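PDB 3BHQ: transcriptional regulator from Mesorhizobium loti, which probably binds operator DNA through an N-terminal helix-turn-helix domain and regulates transcription, as in other members of the TetR family. Local coordinates for residues A96-I100 against L191-D196; G152-T156 against A204-V208; A20-F25 against I38-A42. One frame throughout, in Å; residues are numbered along the deposited sequence. Where two conformers were deposited one is given.

In the fold
Contact 3 comes first along the chain and joins helices 9-28 and 35-42 in the N-terminal, putatively DNA-binding domain. Contacts 1 and 2 both lie in the C-terminal domain and share helix 188-206. Their segments alternate in sequence (96-100, 152-156, 191-196, 204-208), so the two contacts cross along the chain. Their centres are 19 Å apart, with nearest atoms about 9 Å apart. Contact 3 lies across the chain's centre from both, 32 Å from contact 1 and 46 Å from contact 2 between centres. This spacing matches the all-helical, two-domain TetR layout, with the end of helix 188-206 at contact 2 reaching the second subunit.

Contact 1 (A96-I100 against L191-D196); sequences ARRLI and LERHAD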
loop_
_atom_site.group_PDB
_atom_site.type_symbol
_atom_site.label_atom_id
_atom_site.label_comp_id
_atom_site.label_asym_id
_atom_site.label_seq_id
_atom_site.Cartn_x
_atom_site.Cartn_y
_atom_site.Cartn_z
ATOM N N ALA A 96 1.392 15.145 11.284
ATOM C CA ALA A 96 0.521 14.410 10.323
ATOM C C ALA A 96 0.373 15.143 9.007
ATOM O O ALA A 96 0.452 14.537 7.928
ATOM C CB ALA A 96 -0.840 14.153 10.908
ATOM N N ARG A 97 0.157 16.451 9.073
ATOM C CA ARG A 97 0.043 17.272 7.864
ATOM C C ARG A 97 1.329 17.232 7.026
ATOM O O ARG A 97 1.265 17.106 5.790
ATOM C CB ARG A 97 -0.343 18.711 8.216
ATOM C CG ARG A 97 -1.742 18.844 8.791
ATOM C CD ARG A 97 -1.922 20.218 9.402
ATOM N NE ARG A 97 -3.196 20.385 10.114
ATOM C CZ ARG A 97 -3.640 21.565 10.570
ATOM N NH1 ARG A 97 -2.959 22.697 10.372
ATOM N NH2 ARG A 97 -4.799 21.639 11.216
ATOM N N ARG A 98 2.499 17.299 7.681
ATOM C CA ARG A 98 3.788 17.223 6.974
ATOM C C ARG A 98 4.023 15.831 6.384
ATOM O O ARG A 98 4.518 15.712 5.260
ATOM C CB ARG A 98 4.971 17.602 7.876
ATOM C CG ARG A 98 4.987 19.047 8.333
ATOM C CD ARG A 98 5.365 20.047 7.216
ATOM N NE ARG A 98 6.758 19.898 6.768
ATOM C CZ ARG A 98 7.199 19.317 5.643
ATOM N NH1 ARG A 98 8.513 19.278 5.423
ATOM N NH2 ARG A 98 6.376 18.794 4.729
ATOM N N LEU A 99 3.675 14.776 7.140
ATOM C CA LEU A 99 3.832 13.375 6.664
ATOM C C LEU A 99 3.027 13.143 5.404
ATOM O O LEU A 99 3.533 12.523 4.454
ATOM C CB LEU A 99 3.407 12.344 7.720
ATOM C CG LEU A 99 4.221 12.202 9.001
ATOM C CD1 LEU A 99 3.516 11.196 9.928
ATOM C CD2 LEU A 99 5.674 11.783 8.708
ATOM N N ILE A 100 1.778 13.593 5.397
ATOM C CA ILE A 100 0.918 13.480 4.200
ATOM C C ILE A 100 1.551 14.176 3.024
ATOM O O ILE A 100 1.669 13.615 1.958
ATOM C CB ILE A 100 -0.491 14.113 4.390
ATOM C CG1 ILE A 100 -1.314 13.224 5.307
ATOM C CG2 ILE A 100 -1.223 14.299 3.030
ATOM C CD1 ILE A 100 -2.674 13.796 5.642
ATOM N N LEU A 191 -6.662 17.961 3.004
ATOM C CA LEU A 191 -5.421 17.405 3.602
ATOM C C LEU A 191 -5.440 17.556 5.138
ATOM O O LEU A 191 -5.256 16.571 5.868
ATOM C CB LEU A 191 -4.177 18.095 3.006
ATOM C CG LEU A 191 -2.771 17.626 3.444
ATOM C CD1 LEU A 191 -1.703 17.912 2.367
ATOM C CD2 LEU A 191 -2.299 18.196 4.811
ATOM N N GLU A 192 -5.709 18.785 5.597
ATOM C CA GLU A 192 -5.777 19.094 7.028
ATOM C C GLU A 192 -6.915 18.349 7.739
ATOM O O GLU A 192 -6.692 17.774 8.813
ATOM C CB GLU A 192 -5.870 20.613 7.263
ATOM C CG GLU A 192 -4.585 21.361 6.814
ATOM C CD GLU A 192 -4.658 22.883 6.971
ATOM O OE1 GLU A 192 -5.694 23.419 7.432
ATOM O OE2 GLU A 192 -3.655 23.544 6.627
ATOM N N ARG A 193 -8.120 18.329 7.156
ATOM C CA ARG A 193 -9.235 17.604 7.787
ATOM C C ARG A 193 -8.902 16.130 8.001
ATOM O O ARG A 193 -9.266 15.533 9.028
ATOM C CB ARG A 193 -10.538 17.694 6.983
ATOM C CG ARG A 193 -11.292 19.016 7.098
ATOM C CD ARG A 193 -12.770 18.809 6.751
ATOM N NE ARG A 193 -12.934 18.233 5.414
ATOM C CZ ARG A 193 -12.873 18.910 4.257
ATOM N NH1 ARG A 193 -12.664 20.239 4.218
ATOM N NH2 ARG A 193 -13.035 18.240 3.112
ATOM N N HIS A 194 -8.218 15.557 7.010
ATOM C CA HIS A 194 -7.821 14.151 7.047
ATOM C C HIS A 194 -6.773 13.865 8.130
ATOM O O HIS A 194 -6.932 12.955 8.922
ATOM C CB HIS A 194 -7.274 13.700 5.693
ATOM C CG HIS A 194 -7.014 12.233 5.631
ATOM N ND1 HIS A 194 -8.039 11.322 5.505
ATOM C CD2 HIS A 194 -5.874 11.508 5.730
ATOM C CE1 HIS A 194 -7.538 10.100 5.504
ATOM N NE2 HIS A 194 -6.234 10.186 5.674
ATOM N N ALA A 195 -5.707 14.652 8.121
ATOM C CA ALA A 195 -4.659 14.519 9.121
ATOM C C ALA A 195 -5.247 14.687 10.540
ATOM O O ALA A 195 -4.984 13.876 11.424
ATOM C CB ALA A 195 -3.548 15.557 8.863
ATOM N N ASP A 196 -6.100 15.692 10.729
ATOM C CA ASP A 196 -6.668 15.975 12.049
ATOM C C ASP A 196 -7.590 14.894 12.572
ATOM O O ASP A 196 -7.555 14.568 13.756
ATOM C CB ASP A 196 -7.385 17.322 12.077
ATOM C CG ASP A 196 -6.468 18.487 11.784
ATOM O OD1 ASP A 196 -5.228 18.334 11.598
ATOM O OD2 ASP A 196 -7.032 19.588 11.687
#
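Two segments of the all-helical C-terminal domain of this TetR-family regulator cross here, 96-100 from helix 88-103 and 191-196 from helix 188-206. Their local axes approach to 9.1 Å and their N-to-C directions differ by 120°, so the helices cross steeply. At Ala96 the backbones come nearest, with CA of Ala96 5.3 Å from CA of Ala195. The two methyls touch, Ala96 CB lying 3.7 Å from Ala195 CB. Arg97 follows as a knob among Leu191, Glu192, Ala195 and Asp196. Its m, t, t side chain is extended, so CG passes Ala195 CB at 3.8 Å before the guanidinium reaches Asp196. There NE donates to Asp196 OD1 (3.2 Å) and NH2 donates to Asp196 OD2 (3.1 Å), a two-pronged salt bridge at the edge of the guanidinium. Glu192 instead lies over a face: its CG is 3.7 Å from Arg97 NE, and its OE2 is 3.9 Å from Arg97 NH1, a long pairing of charges with no N-H directed at the oxygen. One turn on, Ile100 points toward the other helix. Its CG2 touches Leu191 CG at 3.7 Å, while its CD1 meets Ala195 CB at 3.8 Å and the edge of the His194 ring at CD2, 3.9 Å away. His194 NE2 is hydrogen-bonded to Leu170 O, and Ala96 and Ile100 also pack on Leu170, so helix 159-181 borders the apolar side. The seam is therefore amphipathic: Ala96, Ile100, Leu191 and Ala195 supply close apolar packing, while Arg97 adds directional bonds to Asp196 and a looser electrostatic attraction to Glu192.

Contact 2 (G152-T156 against A204-V208); sequences GLIQT and AVYGV
Segment 152-156 is an irregular loop between helices 123-150 and 159-181, meeting the C-terminal end of helix 188-206. Gly152 (phi/psi 71/20) ends the preceding helix in a Schellman motif; its positive phi favours glycine. Leu153 follows at -88/-32, then Ile154 (-138/179), Gln155 (-136/91) and Thr156 (-116/99) are extended. On the partner, Tyr206 is the last helical residue, and Gly207 leaves the helix at -76/165. CA of Ile154 lies 4.8 Å from CA of Gly207, and CA of Gln155 5.2 Å from CA of Tyr206. Ile154 is p, t, its CB 3.5 Å from Tyr206 O. Thr156, chi1 p, sets CG2 3.8 Å from Tyr206 CD1 and turns OG1 to Thr149. Tyr206, chi1 m and chi2 -67°, hydrogen-bonds its hydroxyl to His165. Val208, chi1 near 173°, points toward the loop, with CG2 3.5 Å from Gly152 O and 3.7 Å from Ile154 C. CA-to-CB of Gln155 points sideways, and with chi1 t and chi2 p its amide lies clear of the other segment. The helix end faces the second subunit, Val205 packing on Val205 and Tyr206 on Ala201 of that chain, at the dimer side of the C-terminal domain. Chemically, backbone joins backbone: loop amide Gln155 N donates to Tyr206 O (2.8 Å, 166°), a carbonyl of the last helical turn, and a water joins Leu153 O (2.7 Å) to Val208 N (3.0 Å).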
loop_
_atom_site.group_PDB
_atom_site.type_symbol
_atom_site.label_atom_id
_atom_site.label_comp_id
_atom_site.label_asym_id
_atom_site.label_seq_id
_atom_site.Cartn_x
_atom_site.Cartn_y
_atom_site.Cartn_z
ATOM N N GLY A 152 5.636 11.529 29.871
ATOM C CA GLY A 152 4.230 11.520 30.269
ATOM C C GLY A 152 3.285 12.311 29.385
ATOM O O GLY A 152 2.174 12.634 29.815
ATOM N N LEU A 153 3.702 12.587 28.139
ATOM C CA LEU A 153 2.904 13.398 27.206
ATOM C C LEU A 153 1.904 12.568 26.391
ATOM O O LEU A 153 0.849 13.078 26.012
ATOM C CB LEU A 153 3.825 14.239 26.314
ATOM C CG LEU A 153 4.624 15.338 27.057
ATOM C CD1 LEU A 153 5.626 15.988 26.161
ATOM C CD2 LEU A 153 3.698 16.404 27.654
ATOM N N ILE A 154 2.269 11.319 26.086
ATOM C CA ILE A 154 1.399 10.317 25.443
ATOM C C ILE A 154 1.669 8.993 26.174
ATOM O O ILE A 154 2.514 8.961 27.061
ATOM C CB ILE A 154 1.651 10.161 23.895
ATOM C CG1 ILE A 154 3.067 9.627 23.566
ATOM C CG2 ILE A 154 1.399 11.503 23.187
ATOM C CD1 ILE A 154 3.347 9.404 22.049
ATOM N N GLN A 155 0.977 7.920 25.784
ATOM C CA GLN A 155 1.225 6.570 26.339
ATOM C C GLN A 155 1.250 5.504 25.241
ATOM O O GLN A 155 0.193 4.965 24.877
ATOM C CB GLN A 155 0.200 6.187 27.431
ATOM C CG GLN A 155 0.465 4.794 28.081
ATOM C CD GLN A 155 1.874 4.662 28.674
ATOM O OE1 GLN A 155 2.298 5.513 29.470
ATOM N NE2 GLN A 155 2.600 3.601 28.291
ATOM N N THR A 156 2.443 5.245 24.700
ATOM C CA THR A 156 2.647 4.233 23.677
ATOM C C THR A 156 3.568 3.154 24.235
ATOM O O THR A 156 4.799 3.327 24.273
ATOM C CB THR A 156 3.219 4.832 22.367
ATOM O OG1 THR A 156 4.499 5.426 22.619
ATOM C CG2 THR A 156 2.263 5.864 21.777
ATOM N N ALA A 204 -7.255 9.134 20.942
ATOM C CA ALA A 204 -8.285 8.361 21.644
ATOM C C ALA A 204 -7.705 7.070 22.201
ATOM O O ALA A 204 -8.114 6.619 23.266
ATOM C CB ALA A 204 -9.485 8.087 20.746
ATOM N N VAL A 205 -6.723 6.493 21.509
ATOM C CA VAL A 205 -6.033 5.297 21.960
ATOM C C VAL A 205 -4.787 5.578 22.796
ATOM O O VAL A 205 -4.565 4.963 23.846
ATOM C CB VAL A 205 -5.478 4.456 20.735
ATOM C CG1 VAL A 205 -4.877 3.124 21.226
ATOM C CG2 VAL A 205 -6.506 4.243 19.654
ATOM N N TYR A 206 -3.940 6.492 22.310
ATOM C CA TYR A 206 -2.604 6.706 22.888
ATOM C C TYR A 206 -2.383 7.980 23.701
ATOM O O TYR A 206 -1.266 8.224 24.192
ATOM C CB TYR A 206 -1.551 6.601 21.787
ATOM C CG TYR A 206 -1.551 5.251 21.109
ATOM C CD1 TYR A 206 -1.156 4.099 21.812
ATOM C CD2 TYR A 206 -1.936 5.111 19.795
ATOM C CE1 TYR A 206 -1.156 2.857 21.208
ATOM C CE2 TYR A 206 -1.935 3.864 19.173
ATOM C CZ TYR A 206 -1.543 2.740 19.889
ATOM O OH TYR A 206 -1.526 1.506 19.292
ATOM N N GLY A 207 -3.413 8.808 23.814
ATOM C CA GLY A 207 -3.300 10.029 24.593
ATOM C C GLY A 207 -3.348 9.746 26.080
ATOM O O GLY A 207 -3.745 8.660 26.488
ATOM N N VAL A 208 -2.939 10.725 26.882
ATOM C CA VAL A 208 -3.005 10.605 28.347
ATOM C C VAL A 208 -4.359 11.128 28.838
ATOM O O VAL A 208 -4.834 12.167 28.375
ATOM C CB VAL A 208 -1.848 11.348 29.027
ATOM C CG1 VAL A 208 -2.036 11.368 30.537
ATOM C CG2 VAL A 208 -0.542 10.678 28.678
HETATM O O HOH W 1 -1.755 12.844 25.192
HETATM O O HOH W 2 -2.058 3.901 25.779
#

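Contact 3 (A20-F25 against I38-A42); sequences AATAAF and IATKA. With EDO (1,2-ethanediol), chain E.
Ile38, in the m, t rotamer, fits as a knob among Ala20, Ala21, Ala24 and Phe25. Its CG2 lies 3.8 Å from Ala21 CB, its CG1 3.9 Å from Ala24 CB, and its CD1 4.1 Å from CZ of Phe25, whose chi1 m carries the ring end there. Both segments are helical; their axes approach to 9.1 Å with 123° between N-to-C directions. The register places CA of Ala20 5.3 Å from CA of Ala42 and CA of Ala21 5.6 Å from CA of Ile38. Ala20 points toward the partner, its CB 3.7 Å from Ala42 CB; small alanines leave room for the isoleucine. Lys41, t, t, t, p, runs its chain past Ala20 and Ala23, bringing CE 3.5 Å from Ala23 CB and 3.5 Å from Ala20 O. Its NZ donates to O1 of 1,2-ethanediol at 2.8 Å, a molecule probably from the crystallisation liquor and also hydrogen-bonded to Lys28 NZ. Segment 38-42 lies in the predicted helix-turn-helix, so the contact packs that motif's first helix against helix 9-28. On the flank, helix 56-83 covers Ala21 through Leu59 and Val63 and stacks Phe60 on Phe25, while Thr33 of the connecting loop touches Ala24, Phe25 and Ile38.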
loop_
_atom_site.group_PDB
_atom_site.type_symbol
_atom_site.label_atom_id
_atom_site.label_comp_id
_atom_site.label_asym_id
_atom_site.label_seq_id
_atom_site.Cartn_x
_atom_site.Cartn_y
_atom_site.Cartn_z
ATOM N N ALA A 20 19.846 12.504 -11.945
ATOM C CA ALA A 20 19.484 12.249 -13.325
ATOM C C ALA A 20 18.845 10.892 -13.535
ATOM O O ALA A 20 17.861 10.750 -14.245
ATOM C CB ALA A 20 20.733 12.395 -14.240
ATOM N N ALA A 21 19.394 9.869 -12.874
ATOM C CA ALA A 21 18.873 8.514 -12.992
ATOM C C ALA A 21 17.464 8.424 -12.421
ATOM O O ALA A 21 16.631 7.756 -12.975
ATOM C CB ALA A 21 19.814 7.507 -12.307
ATOM N N THR A 22 17.263 9.100 -11.303
ATOM C CA THR A 22 15.938 9.108 -10.627
ATOM C C THR A 22 14.864 9.677 -11.539
ATOM O O THR A 22 13.823 9.049 -11.770
ATOM C CB THR A 22 15.959 9.914 -9.327
ATOM O OG1 THR A 22 16.963 9.418 -8.417
ATOM C CG2 THR A 22 14.582 9.840 -8.619
ATOM N N ALA A 23 15.175 10.818 -12.152
ATOM C CA ALA A 23 14.233 11.443 -13.103
ATOM C C ALA A 23 13.998 10.565 -14.339
ATOM O O ALA A 23 12.872 10.429 -14.825
ATOM C CB ALA A 23 14.746 12.834 -13.516
ATOM N N ALA A 24 15.082 9.983 -14.868
ATOM C CA ALA A 24 15.015 9.125 -16.071
ATOM C C ALA A 24 14.170 7.877 -15.849
ATOM O O ALA A 24 13.298 7.553 -16.663
ATOM C CB ALA A 24 16.444 8.742 -16.567
ATOM N N PHE A 25 14.445 7.166 -14.752
ATOM C CA PHE A 25 13.635 5.999 -14.400
ATOM C C PHE A 25 12.154 6.350 -14.200
ATOM O O PHE A 25 11.308 5.641 -14.715
ATOM C CB PHE A 25 14.172 5.265 -13.159
ATOM C CG PHE A 25 15.494 4.574 -13.355
ATOM C CD1 PHE A 25 15.710 3.744 -14.461
ATOM C CD2 PHE A 25 16.506 4.678 -12.399
ATOM C CE1 PHE A 25 16.920 3.093 -14.641
ATOM C CE2 PHE A 25 17.736 4.002 -12.565
ATOM C CZ PHE A 25 17.932 3.207 -13.687
ATOM N N ILE A 38 21.443 8.431 -19.179
ATOM C CA ILE A 38 21.598 8.984 -17.835
ATOM C C ILE A 38 22.887 9.809 -17.733
ATOM O O ILE A 38 22.880 10.917 -17.172
ATOM C CB ILE A 38 21.538 7.873 -16.749
ATOM C CG1 ILE A 38 20.094 7.326 -16.678
ATOM C CG2 ILE A 38 21.938 8.423 -15.363
ATOM C CD1 ILE A 38 19.961 5.994 -15.976
ATOM N N ALA A 39 23.973 9.280 -18.310
ATOM C CA ALA A 39 25.254 9.994 -18.335
ATOM C C ALA A 39 25.070 11.360 -18.978
ATOM O O ALA A 39 25.477 12.389 -18.421
ATOM C CB ALA A 39 26.354 9.186 -19.088
ATOM N N THR A 40 24.427 11.381 -20.142
ATOM C CA THR A 40 24.181 12.633 -20.860
ATOM C C THR A 40 23.348 13.615 -20.031
ATOM O O THR A 40 23.716 14.777 -19.893
ATOM C CB THR A 40 23.517 12.353 -22.210
ATOM O OG1 THR A 40 24.388 11.523 -22.980
ATOM C CG2 THR A 40 23.233 13.646 -22.961
ATOM N N LYS A 41 22.255 13.119 -19.451
ATOM C CA LYS A 41 21.370 13.932 -18.622
ATOM C C LYS A 41 22.095 14.518 -17.406
ATOM O O LYS A 41 21.825 15.649 -17.002
ATOM C CB LYS A 41 20.157 13.096 -18.211
ATOM C CG LYS A 41 19.087 13.805 -17.428
ATOM C CD LYS A 41 17.986 12.808 -17.058
ATOM C CE LYS A 41 16.934 13.454 -16.183
ATOM N NZ LYS A 41 16.215 14.525 -16.965
ATOM N N ALA A 42 23.023 13.747 -16.840
ATOM C CA ALA A 42 23.796 14.156 -15.671
ATOM C C ALA A 42 25.005 15.008 -15.978
ATOM O O ALA A 42 25.608 15.536 -15.054
ATOM C CB ALA A 42 24.286 12.908 -14.923
HETATM C C1 EDO E . 13.590 12.359 -17.943
HETATM O O1 EDO E . 13.624 13.756 -17.623
HETATM C C2 EDO E . 14.934 11.894 -18.481
HETATM O O2 EDO E . 14.793 10.861 -19.458
#